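Local structure of cysteine hydrolase (Staphylococcus aureus, 6KUA) at residues 108-113 with 139-144; 50-55 with 100-105. The protein hydrolyses the amide of nicotinamide to give nicotinic acid and ammonia, as a zinc-containing nicotinamidase of the isochorismatase family of cysteine hydrolases. All blocks are in the same frame, centred on the assembly; numbering follows the deposited sequence.

Interaction 1 (108-113 with 139-144); sequences DSFFGT and LHTAIS
Ser109 meets Thr141 through a single oxygen, Thr141 OG1, which takes two hydrogen bonds from the loop. The backbone Ser109 N reaches OG1 at 3.0 Å with a nearly straight bond (159°). The hydroxyl Ser109 OG donates to the same Thr141 OG1 at 2.8 Å. Thr141 OG1 lies beside its own backbone N (chi1 -63°) and itself bonds to Cys137 O, one turn back on helix 137-147. The oxygen is thus gripped by three partners. This is the tight side, and Leu115 of helix 115-121 packs on Ser109 there. The methyl Thr141 CG2 touches Ser109 CB and the ring atom Phe110 CE1, each at 3.7 Å, from directions roughly at a right angle. The Phe110 and Thr141 side chains cross at about a right angle. The loop is shaped by an Asx turn within a type I beta turn from Asp108 to Phe111. Phe110 N donates to Asp108 OD1 at 2.8 Å, from well above the carboxylate plane. That bond helps to fix the carboxylate, whose other oxygen, OD2, faces Ser144. Asp108 OD2 is modelled 2.4 Å from Ser144 OG, a length too short to be trusted, so the strength of this bond is doubtful. The other side is bridged largely by water, although Asp108 and His140 are buried. One water donates to Asp108 OD2 and to His140 O. A second water accepts from Asp108 N and lies 2.9 Å from His140 ND1, in the imidazole plane at its edge. The far nitrogen, His140 NE2, bonds to His173 NE2 of the second subunit.

Interaction 2 (50-55 with 100-105); sequences FFLMDL and HFIDKT
His100 stacks on Phe50 at the start of this parallel strand pair. The rings are offset, with centroids 4.4 Å apart and planes at 11°. His100 CD2 sits over one face of Phe50, toward the rim. His100 NE2 bonds to His48. His100 O takes a straight hydrogen bond from Phe51 N (2.7 Å). Phe101 turns to the opposite sheet face. Its CG is anti to the backbone N (chi1 -164°), and its CZ comes 3.3 Å from Met53 CG, a close approach. Ile102 returns to the His100 face, where its CG2 lies 3.8 Å from Leu52 CD2. Its backbone bonds both ways, to Phe51 O and from Met53 N. Asp103 CB touches Leu55 CD2 at 3.8 Å. Lys104 N bonds to Met53 O, and Leu55 N to Lys104 O. Lys104 NZ forms a long salt bridge to Asp54 OD1 (4.0 Å). Its stronger ionic partner is Asp10, and the carbonyls of Arg106 and Tyr107 bind it too. Within the chain, this is the edge pair of the all-parallel five-stranded sheet of an alpha/beta isochorismatase-type domain, with strand 99-104 outermost. Strand 4-9 flanks strand 48-54 on its other edge, and helix 115-121 packs on Phe50 and Ile102.

Overall arrangement
The two contacts follow each other along the chain: strand 99-104 leaves interaction 2 and its following loop enters interaction 1. Their centres are about 11 Å apart. They meet at Ser109 (CB 3.5 Å from Leu52 CD2) and at Thr113 (CG2 3.7 Å from Asp103 O). Interaction 2 reaches the metal site, with the Asp54 side chain about 3 Å from the zinc ion. The His140 side chain of interaction 1 is about 11 Å from it. Asp10 and Lys104 pair near the ends of their strands, and Cys137 starts helix 137-147, consistent with the Asp-Lys-Cys triad of the family. Interaction 1 joins the loop after Lys104 to the helix that Cys137 begins.

Interaction 1 (108-113 with 139-144)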
# COMPACT_ATOMS: atom_id res chain seq x y z
N ASP A 108 -13.11 2.56 -0.26
CA ASP A 108 -12.12 2.96 0.73
C ASP A 108 -11.45 4.26 0.30
O ASP A 108 -10.78 4.31 -0.73
CB ASP A 108 -11.09 1.84 0.90
CG ASP A 108 -9.90 2.21 1.80
OD1 ASP A 108 -9.84 3.32 2.40
OD2 ASP A 108 -9.00 1.34 1.91
N SER A 109 -11.59 5.30 1.13
CA SER A 109 -11.06 6.63 0.81
C SER A 109 -9.54 6.66 0.72
O SER A 109 -8.99 7.61 0.15
CB SER A 109 -11.53 7.62 1.88
OG SER A 109 -12.94 7.79 1.86
N PHE A 110 -8.85 5.66 1.27
CA PHE A 110 -7.39 5.61 1.23
C PHE A 110 -6.85 4.84 0.03
O PHE A 110 -5.65 4.96 -0.27
CB PHE A 110 -6.83 4.97 2.50
CG PHE A 110 -7.06 5.78 3.75
CD1 PHE A 110 -8.28 5.73 4.42
CD2 PHE A 110 -6.05 6.59 4.26
CE1 PHE A 110 -8.48 6.47 5.60
CE2 PHE A 110 -6.24 7.34 5.43
CZ PHE A 110 -7.46 7.28 6.10
N PHE A 111 -7.68 4.06 -0.66
CA PHE A 111 -7.17 3.20 -1.72
C PHE A 111 -6.87 4.01 -2.98
O PHE A 111 -7.73 4.73 -3.48
CB PHE A 111 -8.15 2.08 -2.05
CG PHE A 111 -7.60 1.10 -3.03
CD1 PHE A 111 -6.70 0.14 -2.62
CD2 PHE A 111 -7.93 1.18 -4.37
CE1 PHE A 111 -6.16 -0.76 -3.53
CE2 PHE A 111 -7.39 0.29 -5.29
CZ PHE A 111 -6.52 -0.67 -4.87
N GLY A 112 -5.63 3.91 -3.46
CA GLY A 112 -5.24 4.62 -4.67
C GLY A 112 -5.30 6.13 -4.57
O GLY A 112 -5.32 6.81 -5.61
N THR A 113 -5.32 6.70 -3.37
CA THR A 113 -5.37 8.14 -3.17
C THR A 113 -4.16 8.59 -2.35
O THR A 113 -3.47 7.77 -1.74
CB THR A 113 -6.65 8.57 -2.44
OG1 THR A 113 -6.53 8.21 -1.06
CG2 THR A 113 -7.91 7.91 -3.09
N LEU A 139 -17.20 2.29 6.41
CA LEU A 139 -16.57 1.11 6.99
C LEU A 139 -15.21 0.83 6.35
O LEU A 139 -14.21 0.64 7.04
CB LEU A 139 -17.49 -0.11 6.82
CG LEU A 139 -16.84 -1.48 7.05
CD1 LEU A 139 -16.62 -1.72 8.52
CD2 LEU A 139 -17.66 -2.65 6.43
N HIS A 140 -15.17 0.80 5.01
CA HIS A 140 -13.92 0.54 4.31
C HIS A 140 -12.88 1.62 4.62
O HIS A 140 -11.70 1.32 4.80
CB HIS A 140 -14.15 0.44 2.80
CG HIS A 140 -14.89 -0.79 2.38
ND1 HIS A 140 -14.63 -1.43 1.18
CD2 HIS A 140 -15.90 -1.49 2.96
CE1 HIS A 140 -15.44 -2.47 1.06
NE2 HIS A 140 -16.21 -2.53 2.12
N THR A 141 -13.31 2.88 4.66
CA THR A 141 -12.40 3.96 5.04
C THR A 141 -11.92 3.78 6.47
O THR A 141 -10.73 3.92 6.74
CB THR A 141 -13.10 5.31 4.86
OG1 THR A 141 -13.42 5.50 3.48
CG2 THR A 141 -12.21 6.47 5.35
N ALA A 142 -12.83 3.43 7.39
CA ALA A 142 -12.45 3.26 8.80
C ALA A 142 -11.44 2.13 8.98
O ALA A 142 -10.51 2.24 9.78
CB ALA A 142 -13.70 3.00 9.66
N ILE A 143 -11.60 1.03 8.22
CA ILE A 143 -10.69 -0.11 8.34
C ILE A 143 -9.29 0.27 7.89
O ILE A 143 -8.30 -0.09 8.55
CB ILE A 143 -11.23 -1.31 7.54
CG1 ILE A 143 -12.46 -1.87 8.24
CG2 ILE A 143 -10.13 -2.37 7.39
CD1 ILE A 143 -13.30 -2.73 7.35
N SER A 144 -9.17 1.01 6.79
CA SER A 144 -7.85 1.47 6.36
C SER A 144 -7.24 2.45 7.36
O SER A 144 -6.04 2.41 7.62
CB SER A 144 -7.92 2.11 4.98
OG SER A 144 -7.78 1.09 4.00
O HOH W 1 -12.95 -0.37 -0.97
O HOH W 2 -10.32 -0.86 2.98

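Interaction 2 (50-55 with 100-105)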
# COMPACT_ATOMS: atom_id res chain seq x y z
N PHE A 50 -11.34 16.93 4.65
CA PHE A 50 -11.18 16.24 3.38
C PHE A 50 -12.55 15.78 2.92
O PHE A 50 -13.23 15.04 3.64
CB PHE A 50 -10.21 15.06 3.50
CG PHE A 50 -8.82 15.45 3.92
CD1 PHE A 50 -8.54 15.80 5.23
CD2 PHE A 50 -7.77 15.45 2.99
CE1 PHE A 50 -7.25 16.16 5.63
CE2 PHE A 50 -6.47 15.80 3.37
CZ PHE A 50 -6.21 16.16 4.69
N PHE A 51 -12.97 16.25 1.74
CA PHE A 51 -14.18 15.76 1.09
C PHE A 51 -13.78 14.68 0.10
O PHE A 51 -13.03 14.95 -0.85
CB PHE A 51 -14.93 16.90 0.41
CG PHE A 51 -15.48 17.93 1.38
CD1 PHE A 51 -14.68 18.97 1.82
CD2 PHE A 51 -16.78 17.84 1.85
CE1 PHE A 51 -15.18 19.93 2.72
CE2 PHE A 51 -17.28 18.77 2.74
CZ PHE A 51 -16.48 19.82 3.17
N LEU A 52 -14.22 13.44 0.36
CA LEU A 52 -13.82 12.27 -0.42
C LEU A 52 -15.00 11.81 -1.25
O LEU A 52 -16.07 11.52 -0.71
CB LEU A 52 -13.34 11.16 0.51
CG LEU A 52 -12.02 11.58 1.15
CD1 LEU A 52 -12.09 11.45 2.66
CD2 LEU A 52 -10.90 10.76 0.55
N MET A 53 -14.80 11.72 -2.57
CA MET A 53 -15.92 11.56 -3.50
C MET A 53 -15.63 10.52 -4.58
O MET A 53 -14.63 10.63 -5.29
CB MET A 53 -16.26 12.90 -4.16
CG MET A 53 -16.71 13.95 -3.16
SD MET A 53 -18.39 13.62 -2.59
CE MET A 53 -19.05 12.90 -4.08
N ASP A 54 -16.52 9.54 -4.68
CA ASP A 54 -16.51 8.58 -5.78
C ASP A 54 -16.35 9.28 -7.12
O ASP A 54 -17.08 10.21 -7.45
CB ASP A 54 -17.81 7.77 -5.77
CG ASP A 54 -17.62 6.36 -5.26
OD1 ASP A 54 -16.53 5.78 -5.50
OD2 ASP A 54 -18.56 5.82 -4.61
N LEU A 55 -15.35 8.84 -7.88
CA LEU A 55 -15.16 9.28 -9.25
C LEU A 55 -15.85 8.28 -10.17
O LEU A 55 -15.71 7.07 -9.98
CB LEU A 55 -13.66 9.37 -9.58
CG LEU A 55 -13.32 10.06 -10.90
CD1 LEU A 55 -14.28 11.21 -11.15
CD2 LEU A 55 -11.88 10.55 -10.92
N HIS A 100 -9.78 20.14 1.50
CA HIS A 100 -9.27 19.31 0.41
C HIS A 100 -10.39 18.48 -0.19
O HIS A 100 -11.31 18.03 0.50
CB HIS A 100 -8.16 18.37 0.87
CG HIS A 100 -7.17 19.02 1.78
ND1 HIS A 100 -5.93 19.42 1.35
CD2 HIS A 100 -7.26 19.37 3.09
CE1 HIS A 100 -5.28 19.97 2.37
NE2 HIS A 100 -6.07 19.96 3.43
N PHE A 101 -10.27 18.26 -1.50
CA PHE A 101 -11.22 17.48 -2.26
C PHE A 101 -10.44 16.40 -2.98
O PHE A 101 -9.51 16.70 -3.74
CB PHE A 101 -11.99 18.36 -3.24
CG PHE A 101 -13.23 17.72 -3.77
CD1 PHE A 101 -13.15 16.78 -4.79
CD2 PHE A 101 -14.48 18.05 -3.25
CE1 PHE A 101 -14.31 16.18 -5.30
CE2 PHE A 101 -15.63 17.46 -3.74
CZ PHE A 101 -15.55 16.53 -4.78
N ILE A 102 -10.80 15.14 -2.75
CA ILE A 102 -10.02 14.00 -3.20
C ILE A 102 -10.97 13.07 -3.93
O ILE A 102 -12.00 12.67 -3.37
CB ILE A 102 -9.35 13.29 -2.01
CG1 ILE A 102 -8.26 14.18 -1.40
CG2 ILE A 102 -8.80 11.92 -2.42
CD1 ILE A 102 -7.39 13.47 -0.42
N ASP A 103 -10.65 12.74 -5.19
CA ASP A 103 -11.37 11.72 -5.95
C ASP A 103 -10.87 10.34 -5.57
O ASP A 103 -9.66 10.12 -5.44
CB ASP A 103 -11.19 11.89 -7.46
CG ASP A 103 -11.66 13.23 -7.97
OD1 ASP A 103 -12.76 13.70 -7.59
OD2 ASP A 103 -10.91 13.82 -8.78
N LYS A 104 -11.79 9.40 -5.40
CA LYS A 104 -11.43 8.03 -5.06
C LYS A 104 -12.12 7.08 -6.04
O LYS A 104 -13.15 7.42 -6.62
CB LYS A 104 -11.82 7.67 -3.61
CG LYS A 104 -13.31 7.70 -3.29
CD LYS A 104 -13.52 7.50 -1.80
CE LYS A 104 -14.98 7.54 -1.38
NZ LYS A 104 -15.70 6.28 -1.67
N THR A 105 -11.51 5.91 -6.25
CA THR A 105 -12.00 4.95 -7.22
C THR A 105 -12.63 3.71 -6.58
O THR A 105 -13.28 2.94 -7.29
CB THR A 105 -10.87 4.51 -8.18
OG1 THR A 105 -9.77 3.94 -7.46
CG2 THR A 105 -10.37 5.72 -9.02